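Local coordinates for protein replicative DNA helicase DnaB, 1st part (PDB 2R5U) that probably unwinds double-stranded DNA ahead of the replisome as a hexameric, ATP-dependent 5'-3' helicase, of which this piece is the N-terminal domain, at residues G39-S44 with N67-I72; T86-L91 with P104-L109. All blocks are in the same frame, centred on the assembly; numbering follows the deposited sequence.

From the N terminus, the chain runs through helix 31-43, passes the short helix 45-52 and enters helix 63-77, which runs in nearly the same direction where the two meet; contact 1 closes this first loop, bringing residues 39-44 beside 67-72. Helix 84-93 follows, and after the short helix 97-100 the chain turns into helix 102-111, where contact 2 closes a second, shorter loop between 86-91 and 104-109. The loops come in series, neither nesting nor crossing. Their centres nevertheless lie about 8 Å apart, and helix 84-93 packs against both segments of contact 1: Leu42 meets Val87, and Ala71 lies against Glu90 and Leu91. Together the contacts join four helices of the helicase's N-terminal domain.

Contact 1. Residues G39-S44 with N67-I72; sequences GGMLLS and NVYDAI
Helix 31-43 and helix 63-77 pack inside the all-helical bundle of the DnaB N-terminal domain, and the core between them is filled chiefly by Met41 and Ile72, with Tyr69 and Leu42 beside them. The segments 39-43 and 67-72 run nearly parallel, 23° apart, with axes 10.9 Å from each other at closest approach, a spacing bridged by long side chains rather than by touching backbones. Met41 suits the place because its unbranched chain is long and flexible. It leaves the helix extended through CG and then bends at the sulfur (chi3 77°), which brings the terminal methyl round between the ring of Tyr69 and the branch methyl of Ile72. CE lies 3.6 Å from Tyr69 CE1 and 3.7 Å from Ile72 CG2. The sulfur joins in a Met-aromatic contact: SD is 4.7 Å from the centroid of the Tyr69 ring, approaching obliquely, with CD1 its nearest ring atom at 3.6 Å. Tyr69 can meet it because its CG stands anti to the backbone N (chi1 -178°), and Phe60 meets the same ring with its plane inclined. Ile72 uses both arms of its branched side chain. While CG2 takes the Met41 methyl, CD1 reaches back to the root of that residue, 3.9 Å from Met41 CB, and also touches Leu42 CD2 at 4.0 Å, the leucine and isoleucine side chains crossing at about a right angle. Val51 of helix 45-52 touches Met41 and Tyr69, while Val87 of helix 84-93 touches Ile72, so this apolar cluster is shared by neighbouring helices. With all four touching residues buried, this is hydrophobic-core packing, including a Met-aromatic contact, between two nearly parallel helices of the DnaB N-terminal domain.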
loop_
_atom_site.group_PDB
_atom_site.type_symbol
_atom_site.label_atom_id
_atom_site.label_comp_id
_atom_site.label_asym_id
_atom_site.label_seq_id
_atom_site.Cartn_x
_atom_site.Cartn_y
_atom_site.Cartn_z
ATOM N N GLY B 39 -40.682 -2.079 -3.331
ATOM C CA GLY B 39 -41.811 -2.947 -3.695
ATOM C C GLY B 39 -42.549 -2.389 -4.889
ATOM O O GLY B 39 -42.833 -3.119 -5.821
ATOM N N GLY B 40 -42.822 -1.083 -4.863
ATOM C CA GLY B 40 -43.505 -0.377 -5.950
ATOM C C GLY B 40 -42.777 -0.432 -7.283
ATOM O O GLY B 40 -43.371 -0.725 -8.309
ATOM N N MET B 41 -41.480 -0.126 -7.248
ATOM C CA MET B 41 -40.582 -0.219 -8.392
ATOM C C MET B 41 -40.553 -1.599 -9.036
ATOM O O MET B 41 -40.495 -1.683 -10.251
ATOM C CB MET B 41 -39.157 0.186 -7.988
ATOM C CG MET B 41 -39.027 1.675 -7.537
ATOM S SD MET B 41 -37.314 2.082 -7.000
ATOM C CE MET B 41 -36.479 2.223 -8.594
ATOM N N LEU B 42 -40.586 -2.652 -8.222
ATOM C CA LEU B 42 -40.571 -4.039 -8.702
ATOM C C LEU B 42 -41.901 -4.449 -9.402
ATOM O O LEU B 42 -41.938 -5.432 -10.134
ATOM C CB LEU B 42 -40.235 -5.011 -7.559
ATOM C CG LEU B 42 -38.769 -5.038 -7.070
ATOM C CD1 LEU B 42 -38.567 -5.890 -5.804
ATOM C CD2 LEU B 42 -37.811 -5.498 -8.151
ATOM N N LEU B 43 -42.962 -3.679 -9.167
ATOM C CA LEU B 43 -44.298 -3.961 -9.724
ATOM C C LEU B 43 -44.626 -3.156 -10.987
ATOM O O LEU B 43 -45.534 -3.511 -11.743
ATOM C CB LEU B 43 -45.359 -3.715 -8.648
ATOM C CG LEU B 43 -45.314 -4.721 -7.492
ATOM C CD1 LEU B 43 -46.316 -4.321 -6.422
ATOM C CD2 LEU B 43 -45.583 -6.147 -7.983
ATOM N N SER B 44 -43.905 -2.067 -11.221
ATOM C CA SER B 44 -44.317 -1.123 -12.244
ATOM C C SER B 44 -43.189 -0.250 -12.753
ATOM O O SER B 44 -42.497 0.395 -11.962
ATOM C CB SER B 44 -45.452 -0.251 -11.689
ATOM O OG SER B 44 -45.591 0.947 -12.419
ATOM N N ASN B 67 -28.566 -1.415 -2.760
ATOM C CA ASN B 67 -28.157 -2.441 -3.722
ATOM C C ASN B 67 -29.336 -2.787 -4.637
ATOM O O ASN B 67 -29.182 -2.882 -5.863
ATOM C CB ASN B 67 -27.706 -3.728 -3.021
ATOM C CG ASN B 67 -26.340 -3.600 -2.291
ATOM O OD1 ASN B 67 -25.512 -2.738 -2.599
ATOM N ND2 ASN B 67 -26.107 -4.504 -1.348
ATOM N N VAL B 68 -30.509 -2.989 -4.031
ATOM C CA VAL B 68 -31.702 -3.346 -4.800
ATOM C C VAL B 68 -32.044 -2.207 -5.756
ATOM O O VAL B 68 -32.238 -2.439 -6.956
ATOM C CB VAL B 68 -32.901 -3.682 -3.905
ATOM C CG1 VAL B 68 -34.178 -3.929 -4.770
ATOM C CG2 VAL B 68 -32.573 -4.908 -3.066
ATOM N N TYR B 69 -32.090 -0.988 -5.221
ATOM C CA TYR B 69 -32.381 0.199 -6.009
ATOM C C TYR B 69 -31.433 0.356 -7.204
ATOM O O TYR B 69 -31.880 0.623 -8.327
ATOM C CB TYR B 69 -32.339 1.442 -5.117
ATOM C CG TYR B 69 -32.677 2.738 -5.830
ATOM C CD1 TYR B 69 -33.996 3.136 -5.994
ATOM C CD2 TYR B 69 -31.662 3.567 -6.336
ATOM C CE1 TYR B 69 -34.311 4.311 -6.637
ATOM C CE2 TYR B 69 -31.964 4.761 -6.982
ATOM C CZ TYR B 69 -33.296 5.117 -7.129
ATOM O OH TYR B 69 -33.636 6.281 -7.748
ATOM N N ASP B 70 -30.132 0.201 -6.947
ATOM C CA ASP B 70 -29.097 0.340 -7.995
ATOM C C ASP B 70 -29.274 -0.716 -9.095
ATOM O O ASP B 70 -29.116 -0.408 -10.280
ATOM C CB ASP B 70 -27.674 0.238 -7.406
ATOM C CG ASP B 70 -27.343 1.355 -6.411
ATOM O OD1 ASP B 70 -28.116 2.343 -6.273
ATOM O OD2 ASP B 70 -26.289 1.225 -5.728
ATOM N N ALA B 71 -29.620 -1.945 -8.699
ATOM C CA ALA B 71 -29.896 -3.015 -9.659
ATOM C C ALA B 71 -31.120 -2.689 -10.554
ATOM O O ALA B 71 -31.064 -2.865 -11.778
ATOM C CB ALA B 71 -30.084 -4.351 -8.943
ATOM N N ILE B 72 -32.197 -2.188 -9.953
ATOM C CA ILE B 72 -33.381 -1.750 -10.728
ATOM C C ILE B 72 -33.010 -0.621 -11.718
ATOM O O ILE B 72 -33.364 -0.666 -12.902
ATOM C CB ILE B 72 -34.535 -1.300 -9.809
ATOM C CG1 ILE B 72 -34.969 -2.436 -8.849
ATOM C CG2 ILE B 72 -35.723 -0.821 -10.633
ATOM C CD1 ILE B 72 -35.953 -1.945 -7.735
#

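Contact 2. Residues T86-L91 with P104-L109; sequences TVAAEL and PYLHTL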
loop_
_atom_site.group_PDB
_atom_site.type_symbol
_atom_site.label_atom_id
_atom_site.label_comp_id
_atom_site.label_asym_id
_atom_site.label_seq_id
_atom_site.Cartn_x
_atom_site.Cartn_y
_atom_site.Cartn_z
ATOM N N THR B 86 -35.615 -10.578 -13.071
ATOM C CA THR B 86 -34.527 -9.853 -13.740
ATOM C C THR B 86 -33.632 -9.085 -12.734
ATOM O O THR B 86 -32.421 -8.933 -12.954
ATOM C CB THR B 86 -35.023 -8.891 -14.823
ATOM O OG1 THR B 86 -35.901 -7.907 -14.233
ATOM C CG2 THR B 86 -35.744 -9.655 -15.956
ATOM N N VAL B 87 -34.228 -8.659 -11.623
ATOM C CA VAL B 87 -33.509 -7.945 -10.563
ATOM C C VAL B 87 -32.638 -8.889 -9.708
ATOM O O VAL B 87 -31.498 -8.549 -9.395
ATOM C CB VAL B 87 -34.459 -7.081 -9.681
ATOM C CG1 VAL B 87 -33.697 -6.497 -8.441
ATOM C CG2 VAL B 87 -35.061 -5.948 -10.484
ATOM N N ALA B 88 -33.167 -10.054 -9.324
ATOM C CA ALA B 88 -32.382 -11.079 -8.627
ATOM C C ALA B 88 -31.147 -11.508 -9.430
ATOM O O ALA B 88 -30.075 -11.777 -8.856
ATOM C CB ALA B 88 -33.248 -12.315 -8.273
ATOM N N ALA B 89 -31.303 -11.565 -10.752
ATOM C CA ALA B 89 -30.199 -11.917 -11.633
ATOM C C ALA B 89 -29.179 -10.780 -11.755
ATOM O O ALA B 89 -27.979 -11.039 -11.814
ATOM C CB ALA B 89 -30.724 -12.336 -13.016
ATOM N N GLU B 90 -29.651 -9.534 -11.827
ATOM C CA GLU B 90 -28.760 -8.376 -11.820
ATOM C C GLU B 90 -27.976 -8.305 -10.497
ATOM O O GLU B 90 -26.759 -8.111 -10.516
ATOM C CB GLU B 90 -29.528 -7.070 -12.110
ATOM C CG GLU B 90 -28.705 -5.783 -11.936
ATOM C CD GLU B 90 -27.576 -5.630 -12.945
ATOM O OE1 GLU B 90 -27.784 -5.997 -14.118
ATOM O OE2 GLU B 90 -26.480 -5.134 -12.566
ATOM N N LEU B 91 -28.655 -8.516 -9.369
ATOM C CA LEU B 91 -27.981 -8.621 -8.055
ATOM C C LEU B 91 -26.973 -9.769 -7.968
ATOM O O LEU B 91 -25.864 -9.586 -7.462
ATOM C CB LEU B 91 -29.004 -8.714 -6.908
ATOM C CG LEU B 91 -29.833 -7.449 -6.621
ATOM C CD1 LEU B 91 -31.046 -7.833 -5.793
ATOM C CD2 LEU B 91 -29.039 -6.352 -5.940
ATOM N N PRO B 104 -36.311 -14.439 -2.203
ATOM C CA PRO B 104 -37.373 -14.355 -1.187
ATOM C C PRO B 104 -37.454 -12.951 -0.572
ATOM O O PRO B 104 -38.544 -12.478 -0.269
ATOM C CB PRO B 104 -36.923 -15.364 -0.122
ATOM C CG PRO B 104 -36.071 -16.332 -0.858
ATOM C CD PRO B 104 -35.345 -15.509 -1.873
ATOM N N TYR B 105 -36.313 -12.286 -0.419
ATOM C CA TYR B 105 -36.326 -10.909 0.077
ATOM C C TYR B 105 -37.053 -9.952 -0.876
ATOM O O TYR B 105 -37.825 -9.099 -0.436
ATOM C CB TYR B 105 -34.911 -10.423 0.352
ATOM C CG TYR B 105 -34.896 -9.026 0.873
ATOM C CD1 TYR B 105 -34.225 -8.016 0.186
ATOM C CD2 TYR B 105 -35.584 -8.700 2.038
ATOM C CE1 TYR B 105 -34.217 -6.719 0.667
ATOM C CE2 TYR B 105 -35.593 -7.401 2.520
ATOM C CZ TYR B 105 -34.899 -6.425 1.826
ATOM O OH TYR B 105 -34.908 -5.143 2.291
ATOM N N LEU B 106 -36.798 -10.093 -2.179
ATOM C CA LEU B 106 -37.517 -9.312 -3.188
ATOM C C LEU B 106 -39.022 -9.552 -3.147
ATOM O O LEU B 106 -39.803 -8.613 -3.303
ATOM C CB LEU B 106 -36.967 -9.573 -4.598
ATOM C CG LEU B 106 -35.467 -9.366 -4.821
ATOM C CD1 LEU B 106 -35.175 -9.648 -6.291
ATOM C CD2 LEU B 106 -35.055 -7.944 -4.432
ATOM N N HIS B 107 -39.422 -10.801 -2.917
ATOM C CA HIS B 107 -40.840 -11.140 -2.781
ATOM C C HIS B 107 -41.465 -10.526 -1.523
ATOM O O HIS B 107 -42.597 -10.072 -1.570
ATOM C CB HIS B 107 -41.054 -12.656 -2.833
ATOM C CG HIS B 107 -40.842 -13.234 -4.196
ATOM N ND1 HIS B 107 -41.655 -12.922 -5.266
ATOM C CD2 HIS B 107 -39.887 -14.064 -4.676
ATOM C CE1 HIS B 107 -41.226 -13.560 -6.341
ATOM N NE2 HIS B 107 -40.154 -14.259 -6.010
ATOM N N THR B 108 -40.704 -10.495 -0.428
ATOM C CA THR B 108 -41.115 -9.785 0.793
ATOM C C THR B 108 -41.349 -8.279 0.530
ATOM O O THR B 108 -42.384 -7.731 0.912
ATOM C CB THR B 108 -40.091 -9.985 1.930
ATOM O OG1 THR B 108 -40.006 -11.373 2.276
ATOM C CG2 THR B 108 -40.489 -9.203 3.153
ATOM N N LEU B 109 -40.411 -7.629 -0.158
ATOM C CA LEU B 109 -40.565 -6.219 -0.549
ATOM C C LEU B 109 -41.814 -5.948 -1.364
ATOM O O LEU B 109 -42.514 -4.973 -1.123
ATOM C CB LEU B 109 -39.350 -5.737 -1.341
ATOM C CG LEU B 109 -38.046 -5.618 -0.574
ATOM C CD1 LEU B 109 -36.935 -5.160 -1.507
ATOM C CD2 LEU B 109 -38.212 -4.653 0.601
#
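Leu106 reaches from helix 102-111 to a patch on helix 84-93 made by Val87, Ala88 and Leu91, and has far more surface buried here than any of these three. Its CG lies anti to the carbonyl carbon (chi1 -55°), and the extended side chain sends its two methyls to different partners. CD1 settles close to the opposing backbone, 3.7 Å from Ala88 N and 3.8 Å from Ala88 CB. A residue as small as alanine suits this point, since the leucine methyl can come right down beside the main chain; the closest alpha carbons, Ala88 CA and Leu106 CA, are 7.7 Å apart. This is ordinary helix-helix packing within the bundle of the DnaB N-terminal domain: the two segments run at 135° to each other, their axes 10.6 Å apart at closest approach, and Leu106 supplies most of the buried surface. Val87, one residue back from Ala88, offers CG1 to the same methyl, 4.1 Å from Leu106 CD1, and its side chain also touches Leu75 of helix 63-77. Leu91, a helical turn beyond Val87, meets the second branch, its CD1 lying 4.2 Å from Leu106 CD2. Leu97 of helix 97-100 touches both Ala88 and Leu91, while on helix 84-93 Thr86 packs against Tyr122, and Ala89 against Asp30, both of a neighbouring subunit.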